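Local coordinates for tautomerase (Bordetella trematum, PDB 6VVR), which belongs to the tautomerase superfamily and assembles as a trimer whose subunits each repeat a beta-alpha-beta unit, at residues Leu2-Ile7 with Asn64-Ala69. Sequence-based numbering, arbitrary orientation.
Sequences LLNVHI and NVDLIA
The His6 imidazole meets Asn4 OD1 at its edge, in the ring plane: NE2 donates along a lone pair of that oxygen at 2.9 Å, while ND1 is held by Tyr45. The Asn64 side chain crosses that of His6 at about a right angle, amide and ring planes 54° apart. Asn64 ND2 donates to the same Asn4 OD1 at 3.1 Å, from above the carbonyl plane rather than on a lone pair, so two donors grip this oxygen and fix the turn of the Asn4 amide. The Asn4 side chain reaches them from the crowded position, CG between the backbone N and the carbonyl carbon (chi1 50°).

Beneath this network the strands run antiparallel. Leu2–Asp66 and Asn4–Asn64 are hydrogen-bonded pairs, each closed by two N-H···O=C bonds; the shortest joins Leu2 N to Asp66 O at 2.8 Å, almost straight. Leu3 and Val65 form the non-hydrogen-bonded pair between them. Their side chains lie alongside each other on the opposite face, Leu3 CG 4.0 Å from Val65 CG2, and both pack on Leu83 of helix 73-91. On the face of Leu2, Asn4, Asn64 and Asp66, Asp66 OD1 forms a salt bridge with Arg103 of its own chain and OD2 one with Arg103 of the second subunit, tying the pair to the trimer interface. The contact joins the two central strands, 2-8 and 61-68, of the four-stranded mixed sheet backed by two helices, the doubled beta-alpha-beta fold of the tautomerase superfamily.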
loop_
_atom_site.group_PDB
_atom_site.type_symbol
_atom_site.label_atom_id
_atom_site.label_comp_id
_atom_site.label_asym_id
_atom_site.label_seq_id
_atom_site.Cartn_x
_atom_site.Cartn_y
_atom_site.Cartn_z
ATOM N N LEU A 2 9.224 6.512 -1.723
ATOM C CA LEU A 2 7.898 6.945 -1.308
ATOM C C LEU A 2 7.471 6.090 -0.126
ATOM O O LEU A 2 7.290 4.876 -0.268
ATOM C CB LEU A 2 6.903 6.839 -2.464
ATOM C CG LEU A 2 7.409 7.554 -3.730
ATOM C CD1 LEU A 2 6.398 7.469 -4.836
ATOM C CD2 LEU A 2 7.750 9.008 -3.442
ATOM N N LEU A 3 7.327 6.718 1.036
ATOM C CA LEU A 3 7.027 6.015 2.276
ATOM C C LEU A 3 5.579 6.242 2.673
ATOM O O LEU A 3 5.092 7.375 2.642
ATOM C CB LEU A 3 7.938 6.484 3.412
ATOM C CG LEU A 3 9.365 5.938 3.486
ATOM C CD1 LEU A 3 10.193 6.331 2.265
ATOM C CD2 LEU A 3 10.032 6.419 4.764
ATOM N N ASN A 4 4.896 5.177 3.068
ATOM C CA ASN A 4 3.634 5.337 3.770
ATOM C C ASN A 4 3.746 4.602 5.091
ATOM O O ASN A 4 4.162 3.435 5.132
ATOM C CB ASN A 4 2.429 4.879 2.936
ATOM C CG ASN A 4 2.595 3.511 2.347
ATOM O OD1 ASN A 4 2.072 2.528 2.884
ATOM N ND2 ASN A 4 3.279 3.434 1.215
ATOM N N VAL A 5 3.416 5.313 6.167
ATOM C CA VAL A 5 3.754 4.930 7.528
ATOM C C VAL A 5 2.469 4.752 8.316
ATOM O O VAL A 5 1.536 5.553 8.196
ATOM C CB VAL A 5 4.647 5.994 8.193
ATOM C CG1 VAL A 5 5.124 5.507 9.557
ATOM C CG2 VAL A 5 5.802 6.316 7.278
ATOM N N HIS A 6 2.437 3.716 9.145
ATOM C CA HIS A 6 1.217 3.264 9.795
ATOM C C HIS A 6 1.536 3.058 11.264
ATOM O O HIS A 6 2.390 2.234 11.589
ATOM C CB HIS A 6 0.727 1.970 9.134
ATOM C CG HIS A 6 0.588 2.089 7.648
ATOM N ND1 HIS A 6 -0.613 2.375 7.036
ATOM C CD2 HIS A 6 1.507 2.005 6.653
ATOM C CE1 HIS A 6 -0.435 2.440 5.727
ATOM N NE2 HIS A 6 0.843 2.222 5.469
ATOM N N ILE A 7 0.904 3.843 12.139
ATOM C CA ILE A 7 1.240 3.846 13.559
ATOM C C ILE A 7 -0.044 3.783 14.370
ATOM O O ILE A 7 -1.142 4.016 13.865
ATOM C CB ILE A 7 2.079 5.074 13.976
ATOM C CG1 ILE A 7 1.293 6.362 13.777
ATOM C CG2 ILE A 7 3.384 5.124 13.196
ATOM C CD1 ILE A 7 1.997 7.589 14.350
ATOM N N ASN A 64 6.111 1.222 4.903
ATOM C CA ASN A 64 6.158 0.695 3.548
ATOM C C ASN A 64 6.929 1.656 2.657
ATOM O O ASN A 64 6.621 2.855 2.625
ATOM C CB ASN A 64 4.748 0.501 2.992
ATOM C CG ASN A 64 3.971 -0.563 3.734
ATOM O OD1 ASN A 64 4.540 -1.539 4.220
ATOM N ND2 ASN A 64 2.657 -0.378 3.822
ATOM N N VAL A 65 7.907 1.129 1.917
ATOM C CA VAL A 65 8.791 1.929 1.071
ATOM C C VAL A 65 8.675 1.425 -0.359
ATOM O O VAL A 65 9.033 0.275 -0.648
ATOM C CB VAL A 65 10.255 1.852 1.527
ATOM C CG1 VAL A 65 11.116 2.789 0.672
ATOM C CG2 VAL A 65 10.387 2.146 3.017
ATOM N N ASP A 66 8.175 2.277 -1.252
ATOM C CA ASP A 66 8.258 2.027 -2.681
ATOM C C ASP A 66 9.458 2.807 -3.195
ATOM O O ASP A 66 9.500 4.038 -3.071
ATOM C CB ASP A 66 6.977 2.453 -3.401
ATOM C CG ASP A 66 5.785 1.607 -3.008
ATOM O OD1 ASP A 66 5.921 0.372 -2.910
ATOM O OD2 ASP A 66 4.709 2.172 -2.780
ATOM N N LEU A 67 10.453 2.099 -3.713
ATOM C CA LEU A 67 11.679 2.751 -4.143
ATOM C C LEU A 67 12.174 2.157 -5.454
ATOM O O LEU A 67 11.889 1.008 -5.795
ATOM C CB LEU A 67 12.780 2.664 -3.076
ATOM C CG LEU A 67 13.603 1.379 -2.975
ATOM C CD1 LEU A 67 14.798 1.588 -2.058
ATOM C CD2 LEU A 67 12.729 0.234 -2.480
ATOM N N ILE A 68 12.915 2.979 -6.194
ATOM C CA ILE A 68 13.458 2.546 -7.469
ATOM C C ILE A 68 14.394 1.364 -7.263
ATOM O O ILE A 68 15.260 1.373 -6.379
ATOM C CB ILE A 68 14.164 3.719 -8.160
ATOM C CG1 ILE A 68 13.137 4.788 -8.526
ATOM C CG2 ILE A 68 14.885 3.236 -9.411
ATOM C CD1 ILE A 68 13.765 6.148 -8.837
ATOM N N ALA A 69 14.220 0.338 -8.092
ATOM C CA ALA A 69 15.044 -0.857 -8.024
ATOM C C ALA A 69 16.503 -0.523 -8.313
ATOM O O ALA A 69 16.830 0.516 -8.895
ATOM C CB ALA A 69 14.550 -1.901 -9.028
#